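Local coordinates for protein insecticidal Delta-Endotoxin Cry8Ea1 (Bacillus Thuringiensis, PDB 3EB7) that is an insecticidal delta-endotoxin toxic to Holotrichia parallela larvae, probably acting, as related three-domain Cry toxins do, by forming pores in gut-cell membranes, at residues T442-K447 and N490-L495. Sequence-based numbering, arbitrary orientation.
With SO4 (sulfate ion), chain D.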
loop_
_atom_site.group_PDB
_atom_site.type_symbol
_atom_site.label_atom_id
_atom_site.label_comp_id
_atom_site.label_asym_id
_atom_site.label_seq_id
_atom_site.Cartn_x
_atom_site.Cartn_y
_atom_site.Cartn_z
ATOM N N THR A 442 -7.289 10.747 12.677
ATOM C CA THR A 442 -8.635 10.840 13.213
ATOM C C THR A 442 -8.952 9.575 13.974
ATOM O O THR A 442 -8.649 8.489 13.507
ATOM C CB THR A 442 -9.673 11.044 12.075
ATOM O OG1 THR A 442 -9.383 12.270 11.404
ATOM C CG2 THR A 442 -11.125 11.111 12.590
ATOM N N VAL A 443 -9.574 9.737 15.141
ATOM C CA VAL A 443 -10.078 8.628 15.967
ATOM C C VAL A 443 -11.602 8.691 15.921
ATOM O O VAL A 443 -12.204 9.720 16.300
ATOM C CB VAL A 443 -9.540 8.724 17.442
ATOM C CG1 VAL A 443 -10.002 7.549 18.311
ATOM C CG2 VAL A 443 -8.028 8.772 17.438
ATOM N N TYR A 444 -12.195 7.597 15.434
ATOM C CA TYR A 444 -13.647 7.431 15.314
ATOM C C TYR A 444 -14.307 6.846 16.561
ATOM O O TYR A 444 -13.757 5.936 17.178
ATOM C CB TYR A 444 -14.004 6.570 14.085
ATOM C CG TYR A 444 -13.410 7.149 12.820
ATOM C CD1 TYR A 444 -12.144 6.758 12.388
ATOM C CD2 TYR A 444 -14.094 8.128 12.087
ATOM C CE1 TYR A 444 -11.565 7.314 11.247
ATOM C CE2 TYR A 444 -13.532 8.685 10.957
ATOM C CZ TYR A 444 -12.267 8.273 10.539
ATOM O OH TYR A 444 -11.706 8.820 9.414
ATOM N N SER A 445 -15.481 7.358 16.910
ATOM C CA SER A 445 -16.212 6.885 18.084
ATOM C C SER A 445 -16.859 5.556 17.798
ATOM O O SER A 445 -17.195 4.824 18.707
ATOM C CB SER A 445 -17.343 7.840 18.441
ATOM O OG SER A 445 -16.859 9.148 18.573
ATOM N N ASP A 446 -17.103 5.283 16.527
ATOM C CA ASP A 446 -17.950 4.176 16.150
ATOM C C ASP A 446 -17.255 3.127 15.267
ATOM O O ASP A 446 -17.895 2.253 14.704
ATOM C CB ASP A 446 -19.280 4.707 15.559
ATOM C CG ASP A 446 -19.120 5.460 14.217
ATOM O OD1 ASP A 446 -18.037 6.031 13.877
ATOM O OD2 ASP A 446 -20.136 5.479 13.471
ATOM N N LYS A 447 -15.934 3.214 15.181
ATOM C CA LYS A 447 -15.119 2.302 14.390
ATOM C C LYS A 447 -13.880 1.891 15.217
ATOM O O LYS A 447 -13.521 2.571 16.178
ATOM C CB LYS A 447 -14.662 3.018 13.122
ATOM C CG LYS A 447 -15.788 3.308 12.180
ATOM C CD LYS A 447 -15.424 4.398 11.182
ATOM C CE LYS A 447 -16.694 5.029 10.569
ATOM N NZ LYS A 447 -16.556 5.258 9.096
ATOM N N ASN A 490 -6.618 13.544 16.230
ATOM C CA ASN A 490 -7.827 14.330 16.198
ATOM C C ASN A 490 -8.995 13.462 16.609
ATOM O O ASN A 490 -9.349 12.510 15.885
ATOM C CB ASN A 490 -8.023 15.039 14.842
ATOM C CG ASN A 490 -7.083 16.253 14.689
ATOM O OD1 ASN A 490 -7.354 17.335 15.239
ATOM N ND2 ASN A 490 -5.947 16.061 13.985
ATOM N N ILE A 491 -9.560 13.758 17.798
ATOM C CA ILE A 491 -10.589 12.871 18.377
ATOM C C ILE A 491 -11.988 13.376 17.945
ATOM O O ILE A 491 -12.369 14.535 18.221
ATOM C CB ILE A 491 -10.488 12.710 19.958
ATOM C CG1 ILE A 491 -9.037 12.542 20.500
ATOM C CG2 ILE A 491 -11.437 11.619 20.487
ATOM C CD1 ILE A 491 -8.217 11.393 19.931
ATOM N N ASN A 492 -12.731 12.516 17.251
ATOM C CA ASN A 492 -14.123 12.814 16.910
ATOM C C ASN A 492 -15.059 12.725 18.136
ATOM O O ASN A 492 -14.764 12.056 19.135
ATOM C CB ASN A 492 -14.628 11.891 15.814
ATOM C CG ASN A 492 -14.123 12.275 14.421
ATOM O OD1 ASN A 492 -13.450 13.285 14.223
ATOM N ND2 ASN A 492 -14.459 11.454 13.452
ATOM N N SER A 493 -16.193 13.397 18.070
ATOM C CA SER A 493 -17.021 13.474 19.249
ATOM C C SER A 493 -17.723 12.105 19.494
ATOM O O SER A 493 -17.867 11.294 18.546
ATOM C CB SER A 493 -18.014 14.635 19.110
ATOM O OG SER A 493 -19.231 14.144 18.623
ATOM N N PRO A 494 -18.150 11.826 20.743
ATOM C CA PRO A 494 -18.089 12.598 21.971
ATOM C C PRO A 494 -16.827 12.277 22.771
ATOM O O PRO A 494 -16.415 11.129 22.822
ATOM C CB PRO A 494 -19.329 12.108 22.709
ATOM C CG PRO A 494 -19.356 10.635 22.366
ATOM C CD PRO A 494 -18.839 10.537 20.955
ATOM N N LEU A 495 -16.224 13.286 23.394
ATOM C CA LEU A 495 -14.979 13.098 24.139
ATOM C C LEU A 495 -15.117 12.221 25.395
ATOM O O LEU A 495 -14.120 11.867 26.022
ATOM C CB LEU A 495 -14.369 14.444 24.503
ATOM C CG LEU A 495 -13.399 15.089 23.511
ATOM C CD1 LEU A 495 -13.072 16.531 23.991
ATOM C CD2 LEU A 495 -12.117 14.261 23.324
HETATM S S SO4 D . -16.965 15.887 15.589
HETATM O O1 SO4 D . -16.694 16.477 14.280
HETATM O O2 SO4 D . -15.851 16.188 16.495
HETATM O O3 SO4 D . -18.186 16.484 16.138
HETATM O O4 SO4 D . -17.130 14.436 15.407
HETATM O O HOH W 1 -10.650 14.455 12.566
HETATM O O HOH W 2 -16.693 9.227 14.559
#
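Val443 and Ile491 pack side by side on the buried face of a short parallel strand pair, with Val443 CG2 3.6 Å from Ile491 CD1. Tyr499 of strand 498-507 also touches Val443 there. Two backbone bonds join the segments. Val443 N donates to Asn490 O at 2.9 Å, and Asn492 N, just past the end of its strand, donates to Val443 O at 3.0 Å. Asn490 O also receives a CA-H contact from Thr442. Strand 442-443 is the edge of a mixed five-stranded sheet. It runs parallel to strand 482-491, whereas the other neighbours in this sheet are antiparallel. The sheet belongs to the C-terminal beta-sandwich of the three-domain Cry toxin fold. The other face, which carries Thr442 and Asn490, is partly exposed and reached by water. Here the Asn492 amide lies against Thr442 CG2, with ND2 3.5 Å from that methyl. With CG2 anti to its backbone N, Thr442 turns the methyl to this amide and over one face of the Tyr444 ring, toward the rim. The Asn492 amide plane is turned 87° from the ring, and ND2 approaches Tyr444 CD2 obliquely at 3.6 Å. Two waters bridge the segments on this side. One bonds Thr442 OG1 and, weakly, Asn492 OD1; OG1 also bonds Thr440 OG1. The second accepts from Ser445 N and, weakly, from Asn492 ND2. Past the strands, Ser445 OG donates to Ser493 O. The modelled 2.4 Å between Ser445 OG and Ser493 O is very short, so its exact length is doubtful. Pro494, which follows a cis peptide bond, brings CD to 3.4 Å from Ser445 OG. At the exposed end, Ser493 N donates to a sulfate oxygen, O4, in a nearly straight bond of 170°; the ion probably came from the crystallisation liquor.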